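Local coordinates for uncharacterized protein MJ0236 (Methanocaldococcus jannaschii DSM 2661, PDB 2PHP), which probably phosphorylates hydroxymethylpyrimidine and its phosphate and, through the C-terminal ThiN domain present here, joins pyrimidine and thiazole units into thiamine phosphate, at residues I12-Y17 against I37-P42; M25-I30 against G55-N60; V33-A38 against C96-Y101; A51-R56 against F65-D70; S76-K81 against S128-G133. All coordinates share one frame; numbering follows the deposited sequence.

Contact 1 (I12-Y17 against I37-P42)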
# COMPACT_ATOMS: atom_id res chain seq x y z
N ILE B 12 -20.99 -1.91 -1.04
CA ILE B 12 -19.59 -1.70 -1.39
C ILE B 12 -19.36 -0.25 -1.82
O ILE B 12 -18.36 0.35 -1.45
CB ILE B 12 -19.15 -2.64 -2.54
CG1 ILE B 12 -19.14 -4.09 -2.06
CG2 ILE B 12 -17.77 -2.21 -3.07
CD1 ILE B 12 -18.26 -4.36 -0.86
N LYS B 13 -20.30 0.31 -2.58
CA LYS B 13 -20.17 1.70 -3.03
C LYS B 13 -20.25 2.70 -1.86
O LYS B 13 -19.54 3.71 -1.86
CB LYS B 13 -21.26 2.06 -4.06
CG LYS B 13 -21.04 1.50 -5.45
CD LYS B 13 -22.00 2.16 -6.45
CE LYS B 13 -22.00 1.39 -7.77
NZ LYS B 13 -23.20 1.66 -8.60
N ASN B 14 -21.10 2.41 -0.88
CA ASN B 14 -21.24 3.30 0.28
C ASN B 14 -19.95 3.28 1.10
O ASN B 14 -19.44 4.33 1.48
CB ASN B 14 -22.42 2.88 1.15
CG ASN B 14 -23.75 3.14 0.49
OD1 ASN B 14 -23.87 4.06 -0.32
ND2 ASN B 14 -24.75 2.34 0.84
N LEU B 15 -19.44 2.09 1.37
CA LEU B 15 -18.20 1.96 2.14
C LEU B 15 -17.03 2.63 1.43
O LEU B 15 -16.24 3.34 2.05
CB LEU B 15 -17.88 0.48 2.37
CG LEU B 15 -18.66 -0.14 3.53
CD1 LEU B 15 -18.60 -1.66 3.48
CD2 LEU B 15 -18.07 0.38 4.83
N SER B 16 -16.94 2.41 0.12
CA SER B 16 -15.87 2.99 -0.69
C SER B 16 -15.90 4.51 -0.65
O SER B 16 -14.86 5.15 -0.50
CB SER B 16 -16.00 2.51 -2.13
OG SER B 16 -15.85 1.10 -2.20
N TYR B 17 -17.09 5.10 -0.78
CA TYR B 17 -17.17 6.56 -0.75
C TYR B 17 -16.89 7.07 0.66
O TYR B 17 -16.27 8.12 0.83
CB TYR B 17 -18.55 7.05 -1.21
CG TYR B 17 -18.61 8.56 -1.29
CD1 TYR B 17 -17.79 9.26 -2.17
CD2 TYR B 17 -19.46 9.28 -0.45
CE1 TYR B 17 -17.81 10.66 -2.22
CE2 TYR B 17 -19.48 10.67 -0.49
CZ TYR B 17 -18.66 11.35 -1.37
OH TYR B 17 -18.67 12.73 -1.40
N ILE B 37 -14.51 0.31 9.51
CA ILE B 37 -15.84 0.80 9.20
C ILE B 37 -16.54 -0.33 8.45
O ILE B 37 -15.96 -0.96 7.55
CB ILE B 37 -15.78 2.10 8.36
CG1 ILE B 37 -17.20 2.65 8.14
CG2 ILE B 37 -15.07 1.85 7.05
CD1 ILE B 37 -17.24 4.07 7.64
N ALA B 38 -17.78 -0.60 8.84
CA ALA B 38 -18.57 -1.67 8.26
C ALA B 38 -20.00 -1.28 7.93
O ALA B 38 -20.57 -0.36 8.53
CB ALA B 38 -18.58 -2.87 9.20
N GLU B 39 -20.58 -1.99 6.98
CA GLU B 39 -21.95 -1.75 6.57
C GLU B 39 -22.54 -3.08 6.14
O GLU B 39 -21.87 -3.90 5.50
CB GLU B 39 -22.02 -0.75 5.42
CG GLU B 39 -23.44 -0.26 5.12
CD GLU B 39 -23.49 0.75 3.97
OE1 GLU B 39 -22.75 1.76 4.03
OE2 GLU B 39 -24.27 0.53 3.01
N SER B 40 -23.80 -3.30 6.51
CA SER B 40 -24.47 -4.54 6.18
C SER B 40 -25.59 -4.35 5.17
O SER B 40 -26.03 -3.23 4.89
CB SER B 40 -25.09 -5.16 7.42
OG SER B 40 -26.24 -4.41 7.80
N LEU B 41 -26.04 -5.48 4.64
CA LEU B 41 -27.17 -5.50 3.73
C LEU B 41 -28.35 -5.38 4.70
O LEU B 41 -28.20 -5.58 5.92
CB LEU B 41 -27.25 -6.85 3.02
CG LEU B 41 -26.24 -7.17 1.92
CD1 LEU B 41 -26.27 -8.67 1.62
CD2 LEU B 41 -26.58 -6.35 0.67
N PRO B 42 -29.54 -5.04 4.19
CA PRO B 42 -30.68 -4.92 5.11
C PRO B 42 -30.96 -6.29 5.75
O PRO B 42 -30.75 -7.32 5.11
CB PRO B 42 -31.81 -4.45 4.20
CG PRO B 42 -31.08 -3.69 3.12
CD PRO B 42 -29.90 -4.58 2.84

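Contact 2 (M25-I30 against G55-N60)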
# COMPACT_ATOMS: atom_id res chain seq x y z
N MSE B 25 -10.00 13.64 5.53
CA MSE B 25 -10.12 14.17 6.88
C MSE B 25 -8.81 14.12 7.65
O MSE B 25 -7.91 13.35 7.32
CB MSE B 25 -11.14 13.35 7.67
CG MSE B 25 -12.52 13.95 7.77
SE MSE B 25 -13.74 12.67 8.53
CE MSE B 25 -14.59 12.18 6.87
N ASN B 26 -8.70 15.00 8.60
CA ASN B 26 -7.59 14.94 9.53
C ASN B 26 -7.97 14.12 10.76
O ASN B 26 -8.19 14.61 11.82
CB ASN B 26 -7.15 16.34 9.94
CG ASN B 26 -6.19 16.34 11.11
OD1 ASN B 26 -5.23 15.57 11.13
ND2 ASN B 26 -6.46 17.19 12.09
N PHE B 27 -8.26 12.86 10.39
CA PHE B 27 -8.76 11.88 11.35
C PHE B 27 -7.64 11.48 12.32
O PHE B 27 -6.65 10.87 11.92
CB PHE B 27 -9.30 10.67 10.58
CG PHE B 27 -9.87 9.58 11.44
CD1 PHE B 27 -10.81 9.86 12.43
CD2 PHE B 27 -9.48 8.26 11.24
CE1 PHE B 27 -11.35 8.83 13.21
CE2 PHE B 27 -10.03 7.22 12.01
CZ PHE B 27 -10.96 7.51 13.00
N THR B 28 -7.81 11.85 13.58
CA THR B 28 -6.81 11.54 14.59
C THR B 28 -7.43 10.71 15.70
O THR B 28 -6.73 10.22 16.59
CB THR B 28 -6.23 12.83 15.20
OG1 THR B 28 -7.27 13.57 15.85
CG2 THR B 28 -5.60 13.71 14.11
N LEU B 29 -8.74 10.54 15.64
CA LEU B 29 -9.45 9.75 16.64
C LEU B 29 -9.27 8.24 16.39
O LEU B 29 -10.24 7.48 16.32
CB LEU B 29 -10.93 10.15 16.64
CG LEU B 29 -11.27 11.52 17.24
CD1 LEU B 29 -12.76 11.83 17.08
CD2 LEU B 29 -10.89 11.55 18.70
N ILE B 30 -8.01 7.83 16.26
CA ILE B 30 -7.67 6.42 16.01
C ILE B 30 -7.24 5.70 17.28
O ILE B 30 -6.25 6.08 17.92
CB ILE B 30 -6.53 6.30 14.97
CG1 ILE B 30 -6.94 6.99 13.67
CG2 ILE B 30 -6.21 4.81 14.71
CD1 ILE B 30 -5.80 7.23 12.72
N GLY B 55 -8.12 -5.14 6.67
CA GLY B 55 -7.09 -4.68 7.58
C GLY B 55 -7.79 -3.74 8.55
O GLY B 55 -8.83 -4.09 9.12
N ARG B 56 -7.25 -2.54 8.74
CA ARG B 56 -7.84 -1.54 9.62
C ARG B 56 -7.23 -0.18 9.32
O ARG B 56 -6.32 -0.07 8.52
CB ARG B 56 -7.61 -1.90 11.09
CG ARG B 56 -8.77 -2.71 11.68
CD ARG B 56 -8.79 -2.68 13.20
NE ARG B 56 -10.04 -3.22 13.72
CZ ARG B 56 -10.45 -3.14 14.98
NH1 ARG B 56 -9.69 -2.54 15.89
NH2 ARG B 56 -11.62 -3.64 15.34
N ILE B 57 -7.76 0.86 9.97
CA ILE B 57 -7.22 2.20 9.79
C ILE B 57 -6.30 2.40 10.98
O ILE B 57 -6.73 2.29 12.12
CB ILE B 57 -8.34 3.25 9.79
CG1 ILE B 57 -9.28 2.97 8.62
CG2 ILE B 57 -7.73 4.65 9.67
CD1 ILE B 57 -10.56 3.74 8.66
N ILE B 58 -5.02 2.67 10.71
CA ILE B 58 -4.05 2.85 11.78
C ILE B 58 -3.25 4.14 11.67
O ILE B 58 -3.17 4.75 10.60
CB ILE B 58 -3.06 1.66 11.86
CG1 ILE B 58 -2.20 1.61 10.60
CG2 ILE B 58 -3.82 0.34 12.01
CD1 ILE B 58 -1.08 0.56 10.66
N LYS B 59 -2.64 4.53 12.78
CA LYS B 59 -1.85 5.76 12.80
C LYS B 59 -0.55 5.65 12.03
O LYS B 59 0.08 4.59 12.00
CB LYS B 59 -1.53 6.17 14.24
CG LYS B 59 -2.71 6.74 15.01
CD LYS B 59 -2.31 7.23 16.41
CE LYS B 59 -3.49 7.88 17.13
NZ LYS B 59 -3.13 8.39 18.48
N ASN B 60 -0.18 6.73 11.36
CA ASN B 60 1.08 6.80 10.65
C ASN B 60 1.88 7.66 11.62
O ASN B 60 1.63 8.86 11.74
CB ASN B 60 0.94 7.54 9.31
CG ASN B 60 2.26 7.69 8.59
OD1 ASN B 60 3.32 7.74 9.22
ND2 ASN B 60 2.22 7.78 7.26

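Contact 3 (V33-A38 against C96-Y101)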
# COMPACT_ATOMS: atom_id res chain seq x y z
N VAL B 33 -6.00 -0.04 18.84
CA VAL B 33 -6.28 -1.26 18.10
C VAL B 33 -6.69 -0.95 16.66
O VAL B 33 -7.00 -1.86 15.88
CB VAL B 33 -7.39 -2.09 18.77
CG1 VAL B 33 -6.90 -2.56 20.12
CG2 VAL B 33 -8.67 -1.28 18.91
N GLY B 34 -6.68 0.33 16.31
CA GLY B 34 -7.05 0.74 14.96
C GLY B 34 -8.55 0.80 14.78
O GLY B 34 -9.30 0.20 15.56
N SER B 35 -9.01 1.50 13.75
CA SER B 35 -10.44 1.62 13.49
C SER B 35 -10.83 0.83 12.25
O SER B 35 -10.00 0.52 11.41
CB SER B 35 -10.83 3.07 13.24
OG SER B 35 -10.53 3.90 14.34
N ASN B 36 -12.12 0.52 12.16
CA ASN B 36 -12.63 -0.16 10.97
C ASN B 36 -14.02 0.41 10.74
O ASN B 36 -14.63 0.96 11.66
CB ASN B 36 -12.70 -1.68 11.16
CG ASN B 36 -12.73 -2.43 9.83
OD1 ASN B 36 -12.99 -1.85 8.76
ND2 ASN B 36 -12.48 -3.74 9.88
N ILE B 37 -14.51 0.31 9.51
CA ILE B 37 -15.84 0.80 9.20
C ILE B 37 -16.54 -0.33 8.45
O ILE B 37 -15.96 -0.96 7.55
CB ILE B 37 -15.78 2.10 8.36
CG1 ILE B 37 -17.20 2.65 8.14
CG2 ILE B 37 -15.07 1.85 7.05
CD1 ILE B 37 -17.24 4.07 7.64
N ALA B 38 -17.78 -0.60 8.84
CA ALA B 38 -18.57 -1.67 8.26
C ALA B 38 -20.00 -1.28 7.93
O ALA B 38 -20.57 -0.36 8.53
CB ALA B 38 -18.58 -2.87 9.20
N CYS B 96 -21.46 0.98 11.09
CA CYS B 96 -20.77 1.33 12.32
C CYS B 96 -19.26 1.48 12.13
O CYS B 96 -18.64 0.78 11.31
CB CYS B 96 -21.04 0.26 13.38
SG CYS B 96 -20.13 0.47 14.94
N MSE B 97 -18.67 2.40 12.88
CA MSE B 97 -17.23 2.65 12.85
C MSE B 97 -16.77 2.89 14.27
O MSE B 97 -17.40 3.66 15.00
CB MSE B 97 -16.91 3.88 12.00
CG MSE B 97 -15.45 4.28 12.08
SE MSE B 97 -15.01 5.73 10.90
CE MSE B 97 -13.08 5.70 11.03
N ASN B 98 -15.68 2.25 14.68
CA ASN B 98 -15.17 2.46 16.03
C ASN B 98 -14.07 3.51 16.00
O ASN B 98 -13.23 3.49 15.10
CB ASN B 98 -14.65 1.16 16.65
CG ASN B 98 -13.44 0.60 15.91
OD1 ASN B 98 -13.53 0.21 14.74
ND2 ASN B 98 -12.30 0.56 16.59
N ILE B 99 -14.11 4.45 16.95
CA ILE B 99 -13.10 5.50 17.03
C ILE B 99 -12.58 5.64 18.45
O ILE B 99 -13.17 5.12 19.40
CB ILE B 99 -13.66 6.87 16.56
CG1 ILE B 99 -14.71 7.37 17.54
CG2 ILE B 99 -14.27 6.72 15.17
CD1 ILE B 99 -15.29 8.73 17.15
N LYS B 100 -11.46 6.34 18.60
CA LYS B 100 -10.84 6.51 19.90
C LYS B 100 -11.78 7.18 20.91
O LYS B 100 -12.55 8.10 20.58
CB LYS B 100 -9.56 7.32 19.75
CG LYS B 100 -8.77 7.49 21.02
CD LYS B 100 -7.63 8.47 20.80
CE LYS B 100 -6.74 8.56 22.03
NZ LYS B 100 -5.67 9.57 21.81
N TYR B 101 -11.71 6.71 22.15
CA TYR B 101 -12.54 7.23 23.22
C TYR B 101 -11.90 8.39 23.97
O TYR B 101 -10.68 8.47 24.07
CB TYR B 101 -12.84 6.11 24.22
CG TYR B 101 -13.43 6.60 25.52
CD1 TYR B 101 -14.80 6.84 25.64
CD2 TYR B 101 -12.62 6.81 26.63
CE1 TYR B 101 -15.35 7.28 26.84
CE2 TYR B 101 -13.16 7.25 27.84
CZ TYR B 101 -14.52 7.48 27.94
OH TYR B 101 -15.07 7.87 29.14

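Contact 4 (A51-R56 against F65-D70)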
# COMPACT_ATOMS: atom_id res chain seq x y z
N ALA B 51 -19.89 -5.98 5.25
CA ALA B 51 -18.61 -5.69 4.60
C ALA B 51 -17.78 -4.66 5.37
O ALA B 51 -18.34 -3.75 6.01
CB ALA B 51 -18.83 -5.20 3.18
N ALA B 52 -16.46 -4.80 5.29
CA ALA B 52 -15.54 -3.89 5.98
C ALA B 52 -14.10 -4.12 5.52
O ALA B 52 -13.85 -4.97 4.67
CB ALA B 52 -15.65 -4.08 7.47
N LEU B 53 -13.15 -3.38 6.09
CA LEU B 53 -11.74 -3.52 5.72
C LEU B 53 -11.18 -4.84 6.21
O LEU B 53 -11.49 -5.28 7.30
CB LEU B 53 -10.90 -2.38 6.30
CG LEU B 53 -11.20 -0.99 5.74
CD1 LEU B 53 -10.42 0.07 6.49
CD2 LEU B 53 -10.85 -0.97 4.27
N THR B 54 -10.34 -5.47 5.38
CA THR B 54 -9.71 -6.73 5.75
C THR B 54 -8.58 -6.39 6.72
O THR B 54 -8.13 -7.23 7.49
CB THR B 54 -9.16 -7.45 4.49
OG1 THR B 54 -8.41 -6.52 3.70
CG2 THR B 54 -10.31 -8.02 3.66
N GLY B 55 -8.12 -5.14 6.67
CA GLY B 55 -7.09 -4.68 7.58
C GLY B 55 -7.79 -3.74 8.55
O GLY B 55 -8.83 -4.09 9.12
N ARG B 56 -7.25 -2.54 8.74
CA ARG B 56 -7.84 -1.54 9.62
C ARG B 56 -7.23 -0.18 9.32
O ARG B 56 -6.32 -0.07 8.52
CB ARG B 56 -7.61 -1.90 11.09
CG ARG B 56 -8.77 -2.71 11.68
CD ARG B 56 -8.79 -2.68 13.20
NE ARG B 56 -10.04 -3.22 13.72
CZ ARG B 56 -10.45 -3.14 14.98
NH1 ARG B 56 -9.69 -2.54 15.89
NH2 ARG B 56 -11.62 -3.64 15.34
N PHE B 65 -2.47 8.91 8.73
CA PHE B 65 -2.89 7.55 9.02
C PHE B 65 -2.86 6.67 7.77
O PHE B 65 -2.74 7.18 6.66
CB PHE B 65 -4.30 7.57 9.62
CG PHE B 65 -5.33 8.22 8.72
CD1 PHE B 65 -6.17 7.45 7.93
CD2 PHE B 65 -5.45 9.61 8.68
CE1 PHE B 65 -7.12 8.05 7.10
CE2 PHE B 65 -6.41 10.22 7.85
CZ PHE B 65 -7.24 9.43 7.06
N TYR B 66 -2.96 5.36 7.97
CA TYR B 66 -2.96 4.41 6.86
C TYR B 66 -4.29 3.64 6.82
O TYR B 66 -4.79 3.19 7.87
CB TYR B 66 -1.86 3.35 7.04
CG TYR B 66 -0.44 3.86 7.05
CD1 TYR B 66 0.15 4.34 5.89
CD2 TYR B 66 0.32 3.82 8.22
CE1 TYR B 66 1.48 4.75 5.88
CE2 TYR B 66 1.64 4.22 8.22
CZ TYR B 66 2.22 4.69 7.05
OH TYR B 66 3.54 5.07 7.03
N ILE B 67 -4.85 3.50 5.63
CA ILE B 67 -6.07 2.72 5.47
C ILE B 67 -5.57 1.40 4.87
O ILE B 67 -5.12 1.36 3.72
CB ILE B 67 -7.08 3.42 4.56
CG1 ILE B 67 -7.47 4.76 5.20
CG2 ILE B 67 -8.32 2.55 4.40
CD1 ILE B 67 -8.55 5.52 4.49
N VAL B 68 -5.64 0.34 5.66
CA VAL B 68 -5.11 -0.96 5.26
C VAL B 68 -6.11 -2.05 4.88
O VAL B 68 -7.06 -2.31 5.62
CB VAL B 68 -4.20 -1.53 6.39
CG1 VAL B 68 -3.41 -2.76 5.90
CG2 VAL B 68 -3.25 -0.43 6.90
N GLY B 69 -5.86 -2.71 3.75
CA GLY B 69 -6.73 -3.78 3.31
C GLY B 69 -7.78 -3.38 2.29
O GLY B 69 -7.80 -2.25 1.80
N ASP B 70 -8.67 -4.32 1.97
CA ASP B 70 -9.73 -4.10 0.99
C ASP B 70 -11.09 -4.26 1.64
O ASP B 70 -11.21 -4.84 2.72
CB ASP B 70 -9.62 -5.12 -0.14
CG ASP B 70 -8.23 -5.20 -0.73
OD1 ASP B 70 -7.72 -4.16 -1.17
OD2 ASP B 70 -7.66 -6.31 -0.73

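Contact 5 (S76-K81 against S128-G133)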
# COMPACT_ATOMS: atom_id res chain seq x y z
N SER B 76 -15.17 -8.33 8.88
CA SER B 76 -15.19 -8.06 10.32
C SER B 76 -16.31 -8.65 11.19
O SER B 76 -17.41 -8.10 11.25
CB SER B 76 -15.14 -6.54 10.55
OG SER B 76 -15.16 -6.23 11.94
N GLU B 77 -16.03 -9.75 11.88
CA GLU B 77 -17.02 -10.34 12.77
C GLU B 77 -17.30 -9.39 13.93
O GLU B 77 -18.44 -9.22 14.36
CB GLU B 77 -16.52 -11.67 13.32
CG GLU B 77 -16.65 -12.82 12.35
CD GLU B 77 -15.81 -14.01 12.75
OE1 GLU B 77 -15.92 -14.44 13.92
OE2 GLU B 77 -15.05 -14.53 11.90
N HIS B 78 -16.23 -8.76 14.43
CA HIS B 78 -16.31 -7.82 15.55
C HIS B 78 -17.35 -6.71 15.37
O HIS B 78 -18.30 -6.64 16.14
CB HIS B 78 -14.93 -7.20 15.79
CG HIS B 78 -14.88 -6.28 16.97
ND1 HIS B 78 -14.94 -6.73 18.27
CD2 HIS B 78 -14.80 -4.92 17.04
CE1 HIS B 78 -14.89 -5.69 19.09
NE2 HIS B 78 -14.81 -4.59 18.37
N ILE B 79 -17.17 -5.85 14.37
CA ILE B 79 -18.13 -4.77 14.13
C ILE B 79 -19.46 -5.33 13.63
O ILE B 79 -20.50 -4.71 13.79
CB ILE B 79 -17.60 -3.75 13.08
CG1 ILE B 79 -16.26 -3.15 13.54
CG2 ILE B 79 -18.62 -2.64 12.88
CD1 ILE B 79 -16.37 -2.28 14.77
N ALA B 80 -19.41 -6.52 13.03
CA ALA B 80 -20.63 -7.14 12.54
C ALA B 80 -21.56 -7.46 13.72
O ALA B 80 -22.77 -7.26 13.63
CB ALA B 80 -20.30 -8.43 11.78
N LYS B 81 -20.99 -7.93 14.82
CA LYS B 81 -21.77 -8.25 16.02
C LYS B 81 -22.52 -7.01 16.49
O LYS B 81 -23.66 -7.11 16.96
CB LYS B 81 -20.87 -8.76 17.15
CG LYS B 81 -20.23 -10.13 16.92
CD LYS B 81 -19.39 -10.52 18.14
CE LYS B 81 -18.47 -11.70 17.87
NZ LYS B 81 -19.22 -12.96 17.60
N SER B 128 -21.31 -12.76 24.16
CA SER B 128 -20.32 -12.04 23.38
C SER B 128 -20.37 -10.60 23.88
O SER B 128 -21.44 -9.98 23.87
CB SER B 128 -20.68 -12.08 21.90
OG SER B 128 -20.13 -10.97 21.20
N THR B 129 -19.24 -10.07 24.33
CA THR B 129 -19.20 -8.71 24.84
C THR B 129 -19.89 -7.72 23.90
O THR B 129 -20.68 -6.89 24.34
CB THR B 129 -17.76 -8.21 25.04
OG1 THR B 129 -17.01 -9.17 25.79
CG2 THR B 129 -17.76 -6.88 25.79
N MSE B 130 -19.59 -7.80 22.60
CA MSE B 130 -20.17 -6.87 21.63
C MSE B 130 -21.67 -7.02 21.41
O MSE B 130 -22.36 -6.03 21.17
CB MSE B 130 -19.44 -6.96 20.30
CG MSE B 130 -18.01 -6.40 20.33
SE MSE B 130 -17.92 -4.49 20.84
CE MSE B 130 -17.59 -4.75 22.74
N GLU B 131 -22.18 -8.24 21.48
CA GLU B 131 -23.62 -8.44 21.28
C GLU B 131 -24.36 -7.98 22.53
O GLU B 131 -25.34 -7.22 22.46
CB GLU B 131 -23.91 -9.92 21.00
CG GLU B 131 -22.96 -10.54 20.01
CD GLU B 131 -23.30 -11.98 19.67
OE1 GLU B 131 -23.73 -12.73 20.57
OE2 GLU B 131 -23.12 -12.36 18.49
N TRP B 132 -23.88 -8.43 23.68
CA TRP B 132 -24.48 -8.08 24.95
C TRP B 132 -24.42 -6.58 25.25
O TRP B 132 -25.41 -5.98 25.66
CB TRP B 132 -23.79 -8.86 26.07
CG TRP B 132 -24.09 -8.34 27.42
CD1 TRP B 132 -25.20 -8.61 28.17
CD2 TRP B 132 -23.33 -7.38 28.16
NE1 TRP B 132 -25.17 -7.87 29.33
CE2 TRP B 132 -24.03 -7.11 29.35
CE3 TRP B 132 -22.11 -6.73 27.92
CZ2 TRP B 132 -23.56 -6.20 30.30
CZ3 TRP B 132 -21.64 -5.82 28.87
CH2 TRP B 132 -22.37 -5.57 30.05
N GLY B 133 -23.24 -6.00 25.06
CA GLY B 133 -23.06 -4.58 25.32
C GLY B 133 -23.93 -3.69 24.45
O GLY B 133 -24.47 -2.69 24.92

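Contact 1 (I12-Y17 against I37-P42)
Helix segment 12-17 runs nearly antiparallel to strand 37-40. Their axes come within 8.6 Å at an angle of 160°. Leu15 and Glu39 mark the closest level, with CA atoms 6.9 Å apart. Leu15 reaches the strand with its branched end, CG and both methyls. Its CD2 lies 3.7 Å from Ile37 O and 4.0 Å from Ile37 CG2. Leu15 CG rests 3.9 Å from Glu39 CB, and the two chains run alongside each other, pointing opposite ways. This is a helix laid on one face of the mixed sheet of the ThiN domain, and helix 167-185 packs on the same residues: Val171 touches Ile37 and Ala167 touches Leu15. The buried polar link is made by Glu39. Its CG is anti to the backbone N and the chain runs on extended, which carries the carboxylate to Asn14. Asn14 ND2 donates to the syn lone pair of Glu39 OE2 at 2.9 Å, nearly straight at 167°. The acceptor lies in the Asn14 amide plane. OE2 also forms a salt bridge with Arg94, and OE1 accepts from Ala167 N at the start of helix 167-185. These partners probably favour the ionised carboxylate. With an alanine in place of Glu39, Asn14 ND2 would lose this acceptor and Arg94 its salt bridge, and the start of helix 167-185 would probably be less well held.

Contact 2 (M25-I30 against G55-N60)
Segment 25-30 has no regular helix or strand, yet it contains two inverse gamma turns, centred on Asn26 and Leu29. The second is closed by a weak bond from Ile30 N to Thr28 O. It brings Ile30 round to face strand 57-59, where the CA atoms of Ile30 and Ile58 are 6.6 Å apart. Ile30 has the most surface buried here. Its CG2 is anti to the backbone N and sits 3.7 Å from Ile57 O. Ile30 CB lies 3.8 Å from Lys59 CG. The Lys59 chain is extended beyond CG and passes alongside Ile30, pointing the opposite way. It continues over the turn, so that Lys59 CE comes 3.4 Å from Ile30 O and 4.0 Å from Thr28 O. Phe27 joins from the other end. Its CG is also anti to the backbone N, and the ring offers its edge to Ile57: Phe27 CE2 is 4.2 Å from Ile57 CG2, near the ring plane. The contact fastens the irregular link between helix 8-22 and strand 37-40 to the small hairpin of strands 57-59 and 65-67. Phe65 of that hairpin touches both Ile30 and Ile57, and Met97 of strand 95-100 touches Phe27 and Ile57. Thr28 OG1 turns elsewhere and bonds Gln178 of helix 167-185. Between the two segments themselves there are no hydrogen bonds. Hold therefore depends on apolar fit. The lysine contributes mainly its methylene chain, and its CE, probably polarised by the ammonium group, lies near two carbonyl oxygens.

Contact 3 (V33-A38 against C96-Y101)
Asn98 turns its amide across to the backbone of 34-36 and stands in for a peptide group. Its CG is tucked between N and C of its own backbone (chi1 64°). Asn98 ND2 donates to Gly34 O at 3.2 Å, on a lone pair in the carbonyl plane. Asn98 OD1 accepts from Asn36 N at 3.0 Å, with the donor above the plane of the side-chain carbonyl. Ser35 reaches back the other way: its OG donates to Asn98 O at 2.8 Å. Asn98 is thus gripped at both side-chain polar atoms and at its main-chain carbonyl. Beyond this clasp the segments become an antiparallel ladder at the middle of the mixed ThiN sheet. Ile37 and Met97 form a non-hydrogen-bonded pair, and Ala38 and Cys96 a hydrogen-bonded one. Ala38 N donates to Cys96 O and Cys96 N to Ala38 O, each at 3.0 Å. Ile37 and Met97, a selenomethionine, meet at a slant on one face, with Ile37 CG1 4.1 Å from Met97 CB. The extended Met97 chain runs on until Met97 CE is 4.1 Å from Ser35 CB. Helices 8-22 and 167-185 cover this face. Ala38 and Cys96 point to the other face, where both meet Ile79 of helix 77-87. Asn36 leans away, and its OD1 accepts from its neighbour Ile37 N and from Leu53 N of the adjoining strand.

Contact 4 (A51-R56 against F65-D70)
Asp70, Leu53 and Val68 have the most surface buried here. Asp70 is tied to Thr54 in both directions. Thr54 N donates to Asp70 O at 2.9 Å, in the carbonyl plane but bent (134°). Asp70 N donates to Thr54 OG1 at 2.8 Å, much straighter at 162°. The hydroxyl can do this because OG1 sits between the backbone N and carbonyl carbon, while Thr54 CG2 turns to lie 3.4 Å from Asp70 O. The Asp70 side chain leaves the other segment at CB, and OD1 forms a salt bridge with Lys23 of the second subunit. Leu53 adds the apolar part: Leu53 CD1 meets Ile67 CG2 at 3.9 Å, the two chains set at a slant. Its CA also makes a CA-H...O contact with Asp70 O. The contact lies at the base of the hairpin 57-59/65-67, where the chain leaves strand 50-53 and later returns toward strand 71-73. Val68 holds the hairpin side. Its N donates to Arg56 O at 3.0 Å from above the carbonyl plane, and Val68 CB lies 3.3 Å from Arg56 O. Between these links Gly55 and Gly69 face each other, CA atoms 4.4 Å apart; a CB on either would collide with the opposite segment. A valine in place of Thr54 would lose the acceptor for Asp70 N and would probably disturb the subunit interface, since OG1 also bonds Tyr66 OH of the third subunit. Arg56 NH1 goes elsewhere, to Val33 O.

Contact 5 (S76-K81 against S128-G133)
The first turns of helices 77-87 and 129-141 (77-81 and 129-133) lie side by side and nearly parallel, 14° apart, with axes 9.0 Å from each other. The tight part is formed by His78 and Met130, a selenomethionine. The Met130 chain bends at chi2 and chi3, which lays CG and SE against the imidazole. Met130 CG comes 3.4 Å from His78 CE1, and Met130 SE lies 4.4 Å from the His78 ring centroid, approaching obliquely. Lys81 closes the next level, with Lys81 CB 3.9 Å from Met130 CB. Its long chain then passes the start of the second helix, and Lys81 CD is 3.2 Å from Ser128 OG. That oxygen also caps the helix, through a weak bond from Glu131 N. Ser76 caps the first helix, accepting from Ile79 N, so both helices begin with a serine N-cap. The outer side is looser. Lys81 bends at chi4, and Lys81 NZ stays 4.0 Å from Glu131 OE2, beyond salt-bridge range. The opposite charges probably attract only weakly there. Glu131 is exposed, and its CG lies against the Lys81 methylenes, 4.0 Å from Lys81 CB. Met130 also packs on Ile82, one turn beyond His78. On its inner side helix 77-87 rests on the main sheet: Ile79 touches Cys96 and Asn98 of strand 95-100, while Ala80 touches Val50 and Ser76 touches Ala52 of strand 50-53.

How the contacts relate
Contacts 1 and 3 share Ile37 and Ala38, and their centres are 14 Å apart. Both segments of contact 4 fall between those of contact 3 in the chain. Contact 4 joins contact 1 through the backbone pair Glu39 O and Ala51 N, 2.9 Å apart. Contacts 2 and 3 have centres only 9 Å apart, and Ile57 N lies 2.7 Å from Ser35 O. Contacts 2 and 4 share Gly55 and Arg56, and both touch the third subunit. Helix 77-87 of contact 5 lies on the face opposite helix 8-22 of contact 1; Ala38 CB meets Ile79 CG2 at 3.7 Å. Contact 5 lies farthest from contact 2, about 21 Å between centres. None is tied to an identified catalytic residue.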